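Local coordinates for protein viral CASP8 and FADD-like apoptosis regulator (Molluscum contagiosum virus subtype 1, PDB 2BBR) that inhibits death-receptor-induced apoptosis of the host cell by interfering with caspase-8 recruitment and activation at the death-inducing signaling complex, at residues C32-P37 with R95-M100. Numbering follows the deposited sequence.
Sequences CHDAAP and RYRKLM. With AZI (azide ion), chain B.
Arg97 grips the carboxylate of Asp34 side-on in a two-bond salt bridge. Its NE donates to Asp34 OD2 over 2.9 Å, almost straight at 171° and in the guanidinium plane, though from above the carboxylate plane. NH2 gives a more bent bond to Asp34 OD1, also 2.9 Å, on the syn side but tilted out of the carboxylate plane. The two planes are 49° apart, in keeping with these approaches. CG, anti to the carbonyl carbon, carries the arginine chain toward the loop, while NH1 forms a salt bridge with Glu144, which also hydrogen-bonds Tyr96 OH.

Both faces of the guanidinium are covered: Tyr96 CE2 lies 3.6 Å above the centre of one, His33 CB over the other. The His33 ring, inclined by 60° to the guanidinium, brings CD2 to 3.5 Å from Arg97 NH2, while Phe30 adds a cation-pi contact.

Elsewhere on helix 95-104, Arg95 NH1 hydrogen-bonds azide N3 (3.2 Å) and Lys98 NZ makes a weak bond to N2; the ion probably comes from crystallisation.

The salt bridge joins the loop after helix 22-31 of the first death effector domain to the opening helix of the second, a polar link across the tandem DED interface.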
loop_
_atom_site.group_PDB
_atom_site.type_symbol
_atom_site.label_atom_id
_atom_site.label_comp_id
_atom_site.label_asym_id
_atom_site.label_seq_id
_atom_site.Cartn_x
_atom_site.Cartn_y
_atom_site.Cartn_z
ATOM N N CYS A 32 -0.656 -0.851 -6.221
ATOM C CA CYS A 32 -0.272 -1.208 -7.585
ATOM C C CYS A 32 0.627 -0.169 -8.242
ATOM O O CYS A 32 0.890 -0.253 -9.439
ATOM C CB CYS A 32 -1.520 -1.371 -8.457
ATOM S SG CYS A 32 -2.666 -2.651 -7.932
ATOM N N HIS A 33 1.112 0.794 -7.464
ATOM C CA HIS A 33 1.934 1.869 -8.009
ATOM C C HIS A 33 3.150 1.450 -8.836
ATOM O O HIS A 33 3.402 2.028 -9.893
ATOM C CB HIS A 33 2.388 2.796 -6.880
ATOM C CG HIS A 33 3.022 4.066 -7.359
ATOM N ND1 HIS A 33 2.305 5.084 -7.947
ATOM C CD2 HIS A 33 4.315 4.471 -7.350
ATOM C CE1 HIS A 33 3.128 6.063 -8.283
ATOM N NE2 HIS A 33 4.353 5.715 -7.931
ATOM N N ASP A 34 3.903 0.463 -8.363
ATOM C CA ASP A 34 5.093 0.011 -9.079
ATOM C C ASP A 34 4.779 -0.853 -10.294
ATOM O O ASP A 34 5.406 -0.712 -11.345
ATOM C CB ASP A 34 6.007 -0.781 -8.147
ATOM C CG ASP A 34 6.369 -0.013 -6.898
ATOM O OD1 ASP A 34 6.873 1.122 -7.025
ATOM O OD2 ASP A 34 6.149 -0.548 -5.793
ATOM N N ALA A 35 3.809 -1.750 -10.150
ATOM C CA ALA A 35 3.445 -2.656 -11.234
ATOM C C ALA A 35 2.562 -2.038 -12.313
ATOM O O ALA A 35 2.701 -2.365 -13.493
ATOM C CB ALA A 35 2.768 -3.893 -10.659
ATOM N N ALA A 36 1.659 -1.150 -11.914
ATOM C CA ALA A 36 0.749 -0.510 -12.861
ATOM C C ALA A 36 0.979 0.994 -12.934
ATOM O O ALA A 36 0.198 1.779 -12.397
ATOM C CB ALA A 36 -0.694 -0.801 -12.468
ATOM N N PRO A 37 2.056 1.416 -13.616
ATOM C CA PRO A 37 2.403 2.830 -13.768
ATOM C C PRO A 37 1.457 3.604 -14.682
ATOM O O PRO A 37 0.997 3.085 -15.700
ATOM C CB PRO A 37 3.819 2.770 -14.326
ATOM C CG PRO A 37 3.763 1.557 -15.196
ATOM C CD PRO A 37 3.036 0.563 -14.314
ATOM N N ARG A 95 6.141 -5.450 0.992
ATOM C CA ARG A 95 5.928 -5.094 2.382
ATOM C C ARG A 95 5.900 -3.569 2.505
ATOM O O ARG A 95 5.130 -3.018 3.290
ATOM C CB ARG A 95 7.037 -5.693 3.249
ATOM C CG ARG A 95 7.064 -5.208 4.689
ATOM C CD ARG A 95 5.749 -5.394 5.421
ATOM N NE ARG A 95 5.922 -5.040 6.827
ATOM C CZ ARG A 95 4.930 -4.785 7.670
ATOM N NH1 ARG A 95 3.672 -4.843 7.257
ATOM N NH2 ARG A 95 5.204 -4.462 8.928
ATOM N N TYR A 96 6.727 -2.888 1.716
ATOM C CA TYR A 96 6.764 -1.429 1.745
ATOM C C TYR A 96 5.386 -0.824 1.482
ATOM O O TYR A 96 4.888 -0.025 2.274
ATOM C CB TYR A 96 7.758 -0.895 0.704
ATOM C CG TYR A 96 7.670 0.599 0.480
ATOM C CD1 TYR A 96 7.962 1.500 1.503
ATOM C CD2 TYR A 96 7.274 1.109 -0.753
ATOM C CE1 TYR A 96 7.858 2.872 1.306
ATOM C CE2 TYR A 96 7.165 2.481 -0.961
ATOM C CZ TYR A 96 7.460 3.356 0.073
ATOM O OH TYR A 96 7.355 4.713 -0.124
ATOM N N ARG A 97 4.762 -1.207 0.374
ATOM C CA ARG A 97 3.458 -0.655 0.025
ATOM C C ARG A 97 2.364 -1.065 1.003
ATOM O O ARG A 97 1.527 -0.248 1.391
ATOM C CB ARG A 97 3.063 -1.082 -1.394
ATOM C CG ARG A 97 4.020 -0.650 -2.497
ATOM C CD ARG A 97 3.718 0.742 -3.006
ATOM N NE ARG A 97 4.752 1.205 -3.928
ATOM C CZ ARG A 97 5.116 2.475 -4.040
ATOM N NH1 ARG A 97 4.516 3.392 -3.293
ATOM N NH2 ARG A 97 6.105 2.816 -4.855
ATOM N N LYS A 98 2.352 -2.334 1.391
ATOM C CA LYS A 98 1.335 -2.802 2.322
ATOM C C LYS A 98 1.466 -2.103 3.674
ATOM O O LYS A 98 0.464 -1.707 4.277
ATOM C CB LYS A 98 1.428 -4.321 2.480
ATOM C CG LYS A 98 0.996 -5.078 1.225
ATOM C CD LYS A 98 1.092 -6.586 1.394
ATOM C CE LYS A 98 2.532 -7.070 1.344
ATOM N NZ LYS A 98 2.632 -8.504 1.732
ATOM N N LEU A 99 2.698 -1.934 4.143
ATOM C CA LEU A 99 2.935 -1.264 5.416
ATOM C C LEU A 99 2.456 0.180 5.381
ATOM O O LEU A 99 1.833 0.656 6.329
ATOM C CB LEU A 99 4.423 -1.296 5.772
ATOM C CG LEU A 99 4.841 -0.538 7.038
ATOM C CD1 LEU A 99 4.059 -1.039 8.244
ATOM C CD2 LEU A 99 6.330 -0.721 7.267
ATOM N N MET A 100 2.748 0.882 4.292
ATOM C CA MET A 100 2.322 2.272 4.189
ATOM C C MET A 100 0.799 2.390 4.248
ATOM O O MET A 100 0.265 3.304 4.880
ATOM C CB MET A 100 2.859 2.909 2.907
ATOM C CG MET A 100 4.375 3.092 2.898
ATOM S SD MET A 100 5.022 4.059 4.294
ATOM C CE MET A 100 5.832 2.770 5.216
HETATM N N1 AZI B . 1.634 -8.744 4.773
HETATM N N2 AZI B . 2.003 -7.630 4.762
HETATM N N3 AZI B . 2.383 -6.531 4.819
#